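Side-chain contacts in nitronate monooxygenase family protein (Pseudomonas aeruginosa, PDB 4QIT), which uses FMN and molecular oxygen to carry out the oxidative denitrification of alkyl nitronates, with the toxin propionate 3-nitronate as its best and presumed physiological substrate: residues Leu93-Pro98 and Gly298-Pro303; Pro98-Ala101 and Glu106-Val109; Leu116-Asp121 and Val136-Gly141; Pro252-Ser255 and Tyr260-Ala263; Asn288-Asp293 and Asp310-Leu315. The protein carries 1 engineered substitution. All coordinates share one frame; numbering follows the deposited sequence.

Four of the five contacts lie outside the eight-stranded parallel sheet of the TIM barrel; contact 3 alone reaches into it, through strand 135-139. Contacts 1, 2 and 5 form one cluster, their centres about 11 Å apart in each pairing, built round helices 86-101 and 307-320. Contacts 1 and 2 share Pro98, while Phe100 of contact 2 and Leu315 of contact 5 touch. Along the chain, contacts 2, 3, 4 and 5 follow in series, and contact 1 spans the first three and interlocks with contact 5. Contacts 3 and 4, centres about 26 Å apart, each include a residue of the FMN pocket, so one group ties outer helices together while these two lie by the flavin.

Contact 1: Leu93-Pro98 and Gly298-Pro303; sequences LDYLKP and GVPPLP
Tyr95 lays its ring against the loop 298-303, with Pro300 and Val299 as its main partners. The tyrosine carries about half of the 155 Å² buried here. Its CG stands anti to the backbone N (chi1 -179°), which sends the ring outward from the helix to lie against the loop. Pro300 CD sits over one face of that ring, 3.9 Å from its centroid and 27° off the ring normal, a CH-pi contact displaced toward the CG end. The closest approach of this pair is 3.6 Å, from Tyr95 CG to Pro300 CD, and Pro300 CG continues the contact down to Tyr95 CB at 3.8 Å. Val299 CA stands over the same face, near its rim.

The far end of the tyrosine meets a different group. Val299 CG2 lies 3.4 Å from Tyr95 OH and also touches CZ, so the methyl packs beside the phenol tip while the proline holds the root of the ring. Gly298 takes part through its backbone: its carbonyl O comes within 3.7 Å of Tyr95 CE1. Gly298 has a positive phi (99°), at which a CB would crowd the preceding carbonyl O.

This is a surface contact that ties helix 86-101 to the loop between strand 283-285 and helix 307-320. Along the same helix, Trp92 packs on Val299, Leu302 and Pro303, and Val308 of helix 307-320 touches both Leu302 and Pro303.

Contact 2: Pro98-Ala101 and Glu106-Val109; sequences PLFA and EPPV
Phe100 turns one ring face squarely onto Pro107. Pro107 CA stands 3.6 Å from the centroid of the Phe100 ring and only 2° off its normal, a nearly perpendicular CH-pi contact over the centre. The pyrrolidine of Pro107 slants across the phenylalanine, its CG reaching Phe100 CD2 at 3.8 Å. Pro108 instead lies at about a right angle to the Phe100 side chain and offers its CD to the far end of the ring, 3.6 Å from Phe100 CZ. The backbone of Glu106 also approaches: its carbonyl O is 3.5 Å from Phe100 CD1, while Glu106 CB points away from the helix. Phe100 CG is anti to the carbonyl carbon (chi1 -78°), and with chi2 at -89° the flat of the ring is presented to Pro107.

Pro107 thus lies against the face of the buried ring and Pro108 abuts its far end, where the chain returns just past the end of helix 86-101. Lys97 and Leu93, about one and two turns back on that helix, also touch Pro107, and Ala314 and Leu315 of helix 307-320 pack against Phe100.

Contact 3: Leu116-Asp121 and Val136-Gly141; sequences LSFLED and VSFHFG. With FMN (flavin mononucleotide), chain C.
In this TIM-barrel enzyme, strand 135-139 of the parallel sheet carries a residue of the FMN pocket, His139, and the contact packs the preceding residue, Phe138, against the loop that leads into helix 124-131. Phe118 and Phe138 make an edge-to-face aromatic pair, with centroids 4.7 Å apart and planes inclined at 54°. The edge belongs to Phe138: its CE1 stands above the centre of the Phe118 ring, 3.5 Å from Phe118 CD2, while the neighbouring CZ touches Phe118 CE2 at 3.8 Å. Phe118 CG is anti to the backbone N (chi1 -168°), which swings the ring from the loop toward the strand. Both rings are buried. Leu76 of strand 72-77 and Leu124, Leu125 and Leu128 of helix 124-131 pack round Phe118, and Val158 of strand 157-162 touches Phe138.

Along the strand, His139 turns the face of its imidazole toward the pyrimidine end of the flavin, near C2, and His139 NE2 is hydrogen-bonded to the carbonyl of Ser189, a residue of the nitroethane pocket. The aromatic pair thus involves the residue next to a flavin-lining one, although the Phe138 side chain is about 12 Å from the bound nitroethane.

The bend that presents Phe118 is held by its own side chains. Ser117 OG accepts from Leu119 N at 3.1 Å, an ST turn, and Ser117 N donates to Glu120 OE1 at 2.8 Å, nearly straight at 169° and on the anti lone pair of that carboxylate oxygen.

Contact 4: Pro252-Ser255 and Tyr260-Ala263; sequences PESS and YREA
Arg261 reaches from helix 258-265 to the loop 252-255, and its guanidinium ends against Ser254. From CB, which points toward the loop, CG is set anti to the carbonyl carbon (chi1 -62°), and the chain then runs extended to NE. The aliphatic part serves as a spacer that carries the charged head across to the loop. NE donates to the carbonyl of Ala256. CZ is the first atom to come near the facing segment, 3.8 Å from Ser254 OG. Of the two terminal nitrogens, NH1 bonds to the carbonyl of Cys251 and passes 4.1 Å from Pro252 CA. NH2 comes within 2.9 Å of Ser254 O, which lies at the edge of the guanidinium and in its plane, and 3.2 Å from Ser254 OG.

The serine hydroxyl has firm partners of its own, for OG is hydrogen-bonded to Val249 O and Ala256 N. The arginine head is thus set among backbone carbonyls, with NE and NH1 gripping two of them, and these bonds should restrict its rotation.

On the helix, Tyr260 touches the FMN and bonds through its OH to the carbonyl of Trp331, a residue of the nitroethane pocket. Thr31 bonds to the carbonyl of Glu253, and the carbonyl of Gly28 to the hydroxyl of Ser255. The contact joins the loop after helix 246-249 to helix 258-265.

Contact 5: Asn288-Asp293 and Asp310-Leu315; sequences NRMFFD and DATKAL
Met290 meets Thr312 and Leu315 from a turn that opens at Asn288. There Asn288 OD1 accepts from Met290 N at 3.0 Å, an Asx turn, with the donor 39° out of the carbonyl plane. The backbone O of Asn288 accepts from Phe291 N at 3.0 Å, which closes a type I beta turn over residues 288-291. Arg289, at the second position, directs its guanidinium to a salt bridge with Glu102.

Met290 follows and carries the whole of this segment's share of the contact. Its side chain is bent at both chi2 (-51°) and chi3 (-53°), curling so that the sulfur and the methyl face different partners on the helix. CE meets Thr312 tip to tip, 3.5 Å from OG1 and 4.0 Å from CG2. SD lies 3.9 Å from Leu315 CD2, the two side chains crossing at a slant. In this TIM-barrel protein the turn belongs to the long connection between strand 283-285 and helix 307-320, and Met290 inserts its thioether beside two residues spaced three apart along that helix, about one helical turn. All three touching residues are buried. The Thr312 hydroxyl is hydrogen-bonded to Met278 O, and its contact with the Met290 methyl is van der Waals packing. Met290 O is held in turn by Thr277 OG1. Further along, the Phe292 ring packs on Trp92 of helix 86-101, and Asp293 OD1 accepts from Ala295 N.

Contact 1: Leu93-Pro98 and Gly298-Pro303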
# COMPACT_ATOMS: atom_id res chain seq x y z
N LEU A 93 -25.45 12.10 -15.28
CA LEU A 93 -26.78 11.53 -15.08
C LEU A 93 -27.28 10.80 -16.34
O LEU A 93 -27.81 9.70 -16.24
CB LEU A 93 -27.76 12.62 -14.66
CG LEU A 93 -27.50 13.19 -13.27
CD1 LEU A 93 -28.27 14.48 -13.05
CD2 LEU A 93 -27.87 12.16 -12.21
N ASP A 94 -27.09 11.41 -17.51
CA ASP A 94 -27.51 10.76 -18.75
C ASP A 94 -26.80 9.42 -18.94
O ASP A 94 -27.40 8.43 -19.39
CB ASP A 94 -27.23 11.66 -19.96
CG ASP A 94 -28.17 12.86 -20.03
OD1 ASP A 94 -29.16 12.91 -19.27
OD2 ASP A 94 -27.91 13.75 -20.87
N TYR A 95 -25.52 9.39 -18.60
CA TYR A 95 -24.72 8.17 -18.66
C TYR A 95 -25.26 7.08 -17.72
O TYR A 95 -25.25 5.90 -18.07
CB TYR A 95 -23.25 8.47 -18.34
CG TYR A 95 -22.36 7.25 -18.40
CD1 TYR A 95 -22.00 6.70 -19.63
CD2 TYR A 95 -21.88 6.65 -17.25
CE1 TYR A 95 -21.19 5.57 -19.70
CE2 TYR A 95 -21.07 5.52 -17.31
CZ TYR A 95 -20.73 4.99 -18.54
OH TYR A 95 -19.93 3.88 -18.61
N LEU A 96 -25.73 7.49 -16.54
CA LEU A 96 -26.25 6.55 -15.54
C LEU A 96 -27.67 6.09 -15.83
O LEU A 96 -28.18 5.18 -15.18
CB LEU A 96 -26.19 7.18 -14.14
CG LEU A 96 -24.89 7.20 -13.33
CD1 LEU A 96 -23.68 7.60 -14.13
CD2 LEU A 96 -25.03 8.08 -12.08
N LYS A 97 -28.32 6.72 -16.80
CA LYS A 97 -29.74 6.47 -17.09
C LYS A 97 -30.15 4.99 -17.21
O LYS A 97 -31.16 4.57 -16.64
CB LYS A 97 -30.16 7.27 -18.32
CG LYS A 97 -31.61 7.69 -18.35
CD LYS A 97 -31.79 8.82 -19.35
CE LYS A 97 -33.13 9.50 -19.19
NZ LYS A 97 -32.97 10.96 -18.88
N PRO A 98 -29.36 4.17 -17.94
CA PRO A 98 -29.76 2.76 -18.04
C PRO A 98 -29.73 2.01 -16.71
O PRO A 98 -30.53 1.10 -16.51
CB PRO A 98 -28.72 2.17 -19.00
CG PRO A 98 -28.24 3.32 -19.80
CD PRO A 98 -28.22 4.47 -18.83
N GLY A 298 -16.52 6.20 -23.75
CA GLY A 298 -17.93 6.45 -23.57
C GLY A 298 -18.27 7.09 -22.23
O GLY A 298 -19.34 7.69 -22.08
N VAL A 299 -17.38 6.95 -21.26
CA VAL A 299 -17.60 7.54 -19.94
C VAL A 299 -17.32 9.04 -19.98
O VAL A 299 -16.19 9.46 -20.26
CB VAL A 299 -16.71 6.89 -18.86
CG1 VAL A 299 -17.00 7.50 -17.49
CG2 VAL A 299 -16.93 5.38 -18.83
N PRO A 300 -18.35 9.86 -19.69
CA PRO A 300 -18.15 11.31 -19.73
C PRO A 300 -17.32 11.78 -18.54
O PRO A 300 -17.13 11.01 -17.60
CB PRO A 300 -19.58 11.86 -19.64
CG PRO A 300 -20.33 10.81 -18.88
CD PRO A 300 -19.70 9.49 -19.25
N PRO A 301 -16.81 13.02 -18.59
CA PRO A 301 -15.99 13.52 -17.48
C PRO A 301 -16.72 13.48 -16.14
O PRO A 301 -17.92 13.75 -16.05
CB PRO A 301 -15.70 14.97 -17.88
CG PRO A 301 -15.78 14.96 -19.37
CD PRO A 301 -16.88 13.99 -19.70
N LEU A 302 -15.98 13.12 -15.10
CA LEU A 302 -16.55 13.02 -13.76
C LEU A 302 -16.87 14.39 -13.19
O LEU A 302 -16.01 15.29 -13.21
CB LEU A 302 -15.53 12.35 -12.85
CG LEU A 302 -15.98 11.68 -11.56
CD1 LEU A 302 -16.98 10.59 -11.87
CD2 LEU A 302 -14.76 11.10 -10.83
N PRO A 303 -18.10 14.58 -12.66
CA PRO A 303 -18.38 15.79 -11.88
C PRO A 303 -17.51 15.87 -10.62
O PRO A 303 -16.79 14.93 -10.29
CB PRO A 303 -19.87 15.63 -11.50
CG PRO A 303 -20.42 14.68 -12.54
CD PRO A 303 -19.30 13.74 -12.84

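Contact 2: Pro98-Ala101 and Glu106-Val109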
# COMPACT_ATOMS: atom_id res chain seq x y z
N PRO A 98 -29.36 4.17 -17.94
CA PRO A 98 -29.76 2.76 -18.04
C PRO A 98 -29.73 2.01 -16.71
O PRO A 98 -30.53 1.10 -16.51
CB PRO A 98 -28.72 2.17 -19.00
CG PRO A 98 -28.24 3.32 -19.80
CD PRO A 98 -28.22 4.47 -18.83
N LEU A 99 -28.82 2.39 -15.81
CA LEU A 99 -28.77 1.77 -14.48
C LEU A 99 -30.03 2.08 -13.67
O LEU A 99 -30.60 1.19 -13.01
CB LEU A 99 -27.51 2.22 -13.73
CG LEU A 99 -26.20 1.87 -14.45
CD1 LEU A 99 -25.01 2.50 -13.73
CD2 LEU A 99 -26.05 0.36 -14.57
N PHE A 100 -30.47 3.33 -13.70
CA PHE A 100 -31.70 3.70 -13.02
C PHE A 100 -32.88 2.96 -13.63
O PHE A 100 -33.77 2.49 -12.91
CB PHE A 100 -31.93 5.21 -13.12
CG PHE A 100 -31.10 6.03 -12.16
CD1 PHE A 100 -31.57 6.30 -10.88
CD2 PHE A 100 -29.87 6.54 -12.53
CE1 PHE A 100 -30.83 7.06 -10.00
CE2 PHE A 100 -29.11 7.30 -11.65
CZ PHE A 100 -29.59 7.56 -10.38
N ALA A 101 -32.86 2.82 -14.96
CA ALA A 101 -33.97 2.19 -15.68
C ALA A 101 -34.13 0.71 -15.35
O ALA A 101 -35.25 0.18 -15.40
CB ALA A 101 -33.80 2.39 -17.19
N GLU A 106 -35.88 6.90 -12.84
CA GLU A 106 -35.14 7.87 -13.64
C GLU A 106 -34.09 8.50 -12.74
O GLU A 106 -34.25 8.48 -11.51
CB GLU A 106 -36.09 8.94 -14.19
CG GLU A 106 -37.08 8.40 -15.21
CD GLU A 106 -37.91 9.50 -15.83
OE1 GLU A 106 -37.94 10.61 -15.27
OE2 GLU A 106 -38.53 9.24 -16.88
N PRO A 107 -33.03 9.05 -13.34
CA PRO A 107 -32.00 9.75 -12.55
C PRO A 107 -32.60 11.00 -11.91
O PRO A 107 -33.61 11.52 -12.41
CB PRO A 107 -30.97 10.17 -13.61
CG PRO A 107 -31.19 9.26 -14.76
CD PRO A 107 -32.68 9.00 -14.77
N PRO A 108 -31.99 11.48 -10.83
CA PRO A 108 -32.46 12.73 -10.22
C PRO A 108 -32.40 13.87 -11.25
O PRO A 108 -31.60 13.79 -12.20
CB PRO A 108 -31.47 12.97 -9.08
CG PRO A 108 -30.27 12.12 -9.40
CD PRO A 108 -30.79 10.94 -10.17
N VAL A 109 -33.24 14.89 -11.11
CA VAL A 109 -33.27 15.97 -12.10
C VAL A 109 -32.10 16.94 -11.97
O VAL A 109 -31.81 17.72 -12.89
CB VAL A 109 -34.59 16.77 -12.05
CG1 VAL A 109 -35.77 15.86 -12.42
CG2 VAL A 109 -34.78 17.39 -10.69

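Contact 3: Leu116-Asp121 and Val136-Gly141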
# COMPACT_ATOMS: atom_id res chain seq x y z
N LEU A 116 -21.33 19.50 2.84
CA LEU A 116 -20.67 20.80 2.93
C LEU A 116 -19.36 20.66 3.68
O LEU A 116 -19.29 20.05 4.75
CB LEU A 116 -21.56 21.83 3.61
CG LEU A 116 -22.90 22.13 2.94
CD1 LEU A 116 -23.67 23.18 3.74
CD2 LEU A 116 -22.68 22.59 1.51
N SER A 117 -18.30 21.20 3.09
CA SER A 117 -17.00 21.23 3.73
C SER A 117 -17.02 22.15 4.94
O SER A 117 -17.81 23.11 4.99
CB SER A 117 -15.95 21.71 2.74
OG SER A 117 -14.69 21.82 3.38
N PHE A 118 -16.14 21.87 5.90
CA PHE A 118 -15.91 22.74 7.04
C PHE A 118 -15.52 24.12 6.53
O PHE A 118 -15.80 25.14 7.17
CB PHE A 118 -14.79 22.14 7.90
CG PHE A 118 -14.63 22.78 9.26
CD1 PHE A 118 -15.62 22.63 10.23
CD2 PHE A 118 -13.48 23.50 9.57
CE1 PHE A 118 -15.46 23.21 11.48
CE2 PHE A 118 -13.33 24.08 10.83
CZ PHE A 118 -14.32 23.93 11.78
N LEU A 119 -14.90 24.16 5.36
CA LEU A 119 -14.45 25.41 4.76
C LEU A 119 -15.57 26.25 4.16
O LEU A 119 -15.35 27.41 3.82
CB LEU A 119 -13.38 25.13 3.69
CG LEU A 119 -12.19 24.32 4.20
CD1 LEU A 119 -11.20 24.10 3.08
CD2 LEU A 119 -11.51 25.03 5.37
N GLU A 120 -16.77 25.67 4.02
CA GLU A 120 -17.88 26.41 3.41
C GLU A 120 -19.14 26.54 4.27
O GLU A 120 -20.06 27.25 3.89
CB GLU A 120 -18.24 25.81 2.04
CG GLU A 120 -18.95 24.47 2.13
CD GLU A 120 -19.05 23.79 0.78
OE1 GLU A 120 -18.68 22.59 0.69
OE2 GLU A 120 -19.49 24.42 -0.20
N ASP A 121 -19.18 25.86 5.41
CA ASP A 121 -20.33 25.98 6.30
C ASP A 121 -19.90 26.67 7.59
O ASP A 121 -19.37 26.04 8.49
CB ASP A 121 -20.94 24.60 6.62
CG ASP A 121 -22.23 24.70 7.43
OD1 ASP A 121 -22.56 25.79 7.95
OD2 ASP A 121 -22.94 23.67 7.56
N VAL A 136 -11.75 16.88 17.95
CA VAL A 136 -12.33 17.15 16.64
C VAL A 136 -11.31 16.76 15.57
O VAL A 136 -10.14 17.14 15.66
CB VAL A 136 -12.74 18.63 16.48
CG1 VAL A 136 -13.12 18.95 15.03
CG2 VAL A 136 -13.89 18.98 17.43
N SER A 137 -11.75 15.98 14.58
CA SER A 137 -10.86 15.52 13.53
C SER A 137 -11.32 16.01 12.16
O SER A 137 -12.51 16.25 11.94
CB SER A 137 -10.79 13.99 13.53
OG SER A 137 -10.05 13.51 14.63
N PHE A 138 -10.36 16.14 11.24
CA PHE A 138 -10.64 16.62 9.90
C PHE A 138 -10.08 15.69 8.84
O PHE A 138 -8.98 15.14 9.01
CB PHE A 138 -10.07 18.04 9.70
CG PHE A 138 -10.69 19.05 10.61
CD1 PHE A 138 -11.93 19.57 10.32
CD2 PHE A 138 -10.05 19.45 11.78
CE1 PHE A 138 -12.54 20.51 11.16
CE2 PHE A 138 -10.64 20.39 12.63
CZ PHE A 138 -11.89 20.91 12.32
N HIS A 139 -10.83 15.52 7.76
CA HIS A 139 -10.48 14.64 6.65
C HIS A 139 -10.46 15.46 5.37
O HIS A 139 -11.32 16.33 5.19
CB HIS A 139 -11.52 13.53 6.51
CG HIS A 139 -11.01 12.29 5.85
ND1 HIS A 139 -9.96 11.56 6.37
CD2 HIS A 139 -11.40 11.64 4.73
CE1 HIS A 139 -9.73 10.52 5.60
NE2 HIS A 139 -10.58 10.55 4.59
N PHE A 140 -9.50 15.17 4.50
CA PHE A 140 -9.32 15.79 3.17
C PHE A 140 -8.52 17.08 3.19
O PHE A 140 -8.15 17.58 2.12
CB PHE A 140 -10.64 16.05 2.44
CG PHE A 140 -11.50 14.83 2.21
CD1 PHE A 140 -10.96 13.64 1.72
CD2 PHE A 140 -12.86 14.90 2.43
CE1 PHE A 140 -11.79 12.55 1.49
CE2 PHE A 140 -13.69 13.82 2.20
CZ PHE A 140 -13.15 12.64 1.73
N GLY A 141 -8.26 17.62 4.37
CA GLY A 141 -7.50 18.86 4.49
C GLY A 141 -7.46 19.35 5.92
O GLY A 141 -8.14 18.81 6.80
N1 FMN C . -12.64 8.82 7.62
C2 FMN C . -13.14 10.10 7.83
O2 FMN C . -12.36 11.01 8.06
N3 FMN C . -14.49 10.36 7.81
C4 FMN C . -15.36 9.32 7.55
O4 FMN C . -16.57 9.50 7.50
C4A FMN C . -14.86 8.04 7.33
N5 FMN C . -15.75 7.03 7.07
C5A FMN C . -15.31 5.75 6.87
C6 FMN C . -16.25 4.76 6.62
C7 FMN C . -15.86 3.45 6.43
C7M FMN C . -16.94 2.43 6.19
C8 FMN C . -14.50 3.13 6.45
C8M FMN C . -14.06 1.71 6.22
C9 FMN C . -13.56 4.13 6.70
C9A FMN C . -13.96 5.45 6.91
N10 FMN C . -13.04 6.48 7.16
C10 FMN C . -13.50 7.78 7.37
C1' FMN C . -11.56 6.19 7.18
C2' FMN C . -11.02 5.90 8.57
O2' FMN C . -10.92 7.10 9.29
C3' FMN C . -9.64 5.27 8.50
O3' FMN C . -8.79 5.96 7.61
C4' FMN C . -9.79 3.85 7.99
O4' FMN C . -10.99 3.30 8.51
C5' FMN C . -8.62 3.03 8.49
O5' FMN C . -8.62 1.89 7.68
P FMN C . -9.15 0.49 8.21
O1P FMN C . -9.08 0.46 9.72
O2P FMN C . -8.31 -0.56 7.55
O3P FMN C . -10.57 0.42 7.77

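Contact 4: Pro252-Ser255 and Tyr260-Ala263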
# COMPACT_ATOMS: atom_id res chain seq x y z
N PRO A 252 -22.40 -4.73 16.50
CA PRO A 252 -23.86 -4.58 16.48
C PRO A 252 -24.28 -3.12 16.67
O PRO A 252 -25.37 -2.74 16.25
CB PRO A 252 -24.32 -5.45 17.66
CG PRO A 252 -23.12 -5.56 18.54
CD PRO A 252 -21.96 -5.62 17.59
N GLU A 253 -23.41 -2.32 17.29
CA GLU A 253 -23.69 -0.90 17.53
C GLU A 253 -23.55 -0.04 16.27
O GLU A 253 -24.03 1.08 16.25
CB GLU A 253 -22.76 -0.35 18.61
CG GLU A 253 -22.92 -1.01 19.99
CD GLU A 253 -22.14 -2.30 20.15
OE1 GLU A 253 -21.40 -2.70 19.22
OE2 GLU A 253 -22.26 -2.94 21.23
N SER A 254 -22.89 -0.55 15.23
CA SER A 254 -22.73 0.26 14.02
C SER A 254 -24.04 0.30 13.23
O SER A 254 -24.95 -0.50 13.48
CB SER A 254 -21.61 -0.30 13.13
OG SER A 254 -22.12 -1.26 12.22
N SER A 255 -24.13 1.21 12.26
CA SER A 255 -25.32 1.26 11.41
C SER A 255 -25.14 0.61 10.04
O SER A 255 -25.90 0.90 9.11
CB SER A 255 -25.81 2.71 11.24
OG SER A 255 -24.79 3.53 10.71
N TYR A 260 -24.39 -5.20 4.02
CA TYR A 260 -23.00 -4.79 4.27
C TYR A 260 -22.32 -5.81 5.19
O TYR A 260 -21.20 -6.26 4.93
CB TYR A 260 -23.04 -3.40 4.89
CG TYR A 260 -21.74 -2.61 5.00
CD1 TYR A 260 -20.50 -3.16 4.66
CD2 TYR A 260 -21.77 -1.30 5.45
CE1 TYR A 260 -19.33 -2.40 4.79
CE2 TYR A 260 -20.63 -0.54 5.57
CZ TYR A 260 -19.42 -1.08 5.24
OH TYR A 260 -18.29 -0.29 5.38
N ARG A 261 -23.00 -6.19 6.27
CA ARG A 261 -22.45 -7.18 7.20
C ARG A 261 -22.21 -8.52 6.51
O ARG A 261 -21.14 -9.12 6.66
CB ARG A 261 -23.37 -7.35 8.41
CG ARG A 261 -23.53 -6.08 9.22
CD ARG A 261 -24.67 -6.18 10.21
NE ARG A 261 -24.98 -4.88 10.79
CZ ARG A 261 -24.34 -4.35 11.83
NH1 ARG A 261 -23.38 -5.03 12.44
NH2 ARG A 261 -24.68 -3.14 12.26
N GLU A 262 -23.20 -8.99 5.75
CA GLU A 262 -23.06 -10.23 4.99
C GLU A 262 -21.89 -10.16 4.00
O GLU A 262 -21.11 -11.11 3.89
CB GLU A 262 -24.36 -10.54 4.23
CG GLU A 262 -24.24 -11.61 3.18
CD GLU A 262 -25.55 -11.84 2.43
OE1 GLU A 262 -26.10 -10.87 1.86
OE2 GLU A 262 -26.02 -13.00 2.42
N ALA A 263 -21.77 -9.04 3.29
CA ALA A 263 -20.69 -8.81 2.34
C ALA A 263 -19.32 -8.91 3.02
O ALA A 263 -18.41 -9.58 2.52
CB ALA A 263 -20.84 -7.45 1.69

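Contact 5: Asn288-Asp293 and Asp310-Leu315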
# COMPACT_ATOMS: atom_id res chain seq x y z
N ASN A 288 -18.21 -3.55 -6.56
CA ASN A 288 -19.52 -3.94 -7.08
C ASN A 288 -19.80 -3.16 -8.36
O ASN A 288 -18.88 -2.68 -9.01
CB ASN A 288 -20.60 -3.76 -6.01
CG ASN A 288 -20.74 -2.32 -5.54
OD1 ASN A 288 -20.31 -1.37 -6.20
ND2 ASN A 288 -21.37 -2.15 -4.38
N ARG A 289 -21.08 -3.00 -8.71
CA ARG A 289 -21.40 -2.36 -9.99
C ARG A 289 -21.07 -0.86 -10.04
O ARG A 289 -20.93 -0.29 -11.14
CB ARG A 289 -22.86 -2.64 -10.37
CG ARG A 289 -23.13 -4.13 -10.52
CD ARG A 289 -24.55 -4.40 -10.98
NE ARG A 289 -24.81 -3.85 -12.31
CZ ARG A 289 -26.03 -3.79 -12.85
NH1 ARG A 289 -27.07 -4.23 -12.17
NH2 ARG A 289 -26.20 -3.27 -14.06
N MET A 290 -20.90 -0.23 -8.88
CA MET A 290 -20.46 1.16 -8.86
C MET A 290 -18.96 1.34 -9.05
O MET A 290 -18.49 2.48 -9.12
CB MET A 290 -20.89 1.86 -7.56
CG MET A 290 -22.35 2.26 -7.52
SD MET A 290 -22.86 3.19 -8.99
CE MET A 290 -21.65 4.52 -9.06
N PHE A 291 -18.22 0.24 -9.16
CA PHE A 291 -16.76 0.31 -9.32
C PHE A 291 -16.41 0.09 -10.79
O PHE A 291 -16.10 -1.04 -11.20
CB PHE A 291 -16.06 -0.77 -8.49
CG PHE A 291 -16.02 -0.51 -7.00
CD1 PHE A 291 -17.19 -0.38 -6.26
CD2 PHE A 291 -14.80 -0.49 -6.33
CE1 PHE A 291 -17.14 -0.20 -4.88
CE2 PHE A 291 -14.74 -0.31 -4.96
CZ PHE A 291 -15.91 -0.16 -4.23
N PHE A 292 -16.44 1.15 -11.58
CA PHE A 292 -16.06 1.00 -12.98
C PHE A 292 -14.93 1.95 -13.38
O PHE A 292 -14.51 2.81 -12.60
CB PHE A 292 -17.27 1.12 -13.91
CG PHE A 292 -18.05 2.39 -13.76
CD1 PHE A 292 -19.09 2.47 -12.85
CD2 PHE A 292 -17.77 3.49 -14.55
CE1 PHE A 292 -19.82 3.64 -12.71
CE2 PHE A 292 -18.49 4.66 -14.42
CZ PHE A 292 -19.52 4.74 -13.50
N ASP A 293 -14.45 1.79 -14.61
CA ASP A 293 -13.33 2.59 -15.10
C ASP A 293 -13.83 3.94 -15.62
O ASP A 293 -14.52 4.00 -16.63
CB ASP A 293 -12.59 1.84 -16.21
CG ASP A 293 -11.25 2.46 -16.55
OD1 ASP A 293 -10.98 3.60 -16.11
OD2 ASP A 293 -10.47 1.81 -17.26
N ASP A 310 -24.01 12.30 -4.68
CA ASP A 310 -25.44 12.57 -4.70
C ASP A 310 -26.12 11.74 -5.79
O ASP A 310 -27.19 11.17 -5.56
CB ASP A 310 -25.68 14.07 -4.92
CG ASP A 310 -27.12 14.48 -4.65
OD1 ASP A 310 -27.76 13.91 -3.74
OD2 ASP A 310 -27.62 15.38 -5.37
N ALA A 311 -25.49 11.64 -6.95
CA ALA A 311 -26.03 10.83 -8.04
C ALA A 311 -26.04 9.35 -7.64
O ALA A 311 -27.04 8.64 -7.82
CB ALA A 311 -25.23 11.04 -9.34
N THR A 312 -24.94 8.89 -7.07
CA THR A 312 -24.81 7.50 -6.66
C THR A 312 -25.84 7.15 -5.58
O THR A 312 -26.45 6.07 -5.63
CB THR A 312 -23.39 7.22 -6.16
OG1 THR A 312 -22.48 7.37 -7.26
CG2 THR A 312 -23.25 5.81 -5.59
N LYS A 313 -26.04 8.05 -4.62
CA LYS A 313 -27.04 7.81 -3.57
C LYS A 313 -28.44 7.63 -4.15
O LYS A 313 -29.20 6.76 -3.72
CB LYS A 313 -27.02 8.92 -2.52
CG LYS A 313 -25.87 8.78 -1.54
CD LYS A 313 -25.95 9.87 -0.48
CE LYS A 313 -25.55 9.35 0.89
NZ LYS A 313 -26.16 10.18 1.97
N ALA A 314 -28.77 8.43 -5.16
CA ALA A 314 -30.04 8.26 -5.85
C ALA A 314 -30.16 6.88 -6.50
O ALA A 314 -31.21 6.24 -6.42
CB ALA A 314 -30.23 9.35 -6.90
N LEU A 315 -29.08 6.41 -7.12
CA LEU A 315 -29.10 5.09 -7.75
C LEU A 315 -29.19 3.99 -6.69
O LEU A 315 -29.92 3.02 -6.86
CB LEU A 315 -27.87 4.91 -8.65
CG LEU A 315 -27.77 3.58 -9.38
CD1 LEU A 315 -29.03 3.28 -10.21
CD2 LEU A 315 -26.53 3.55 -10.27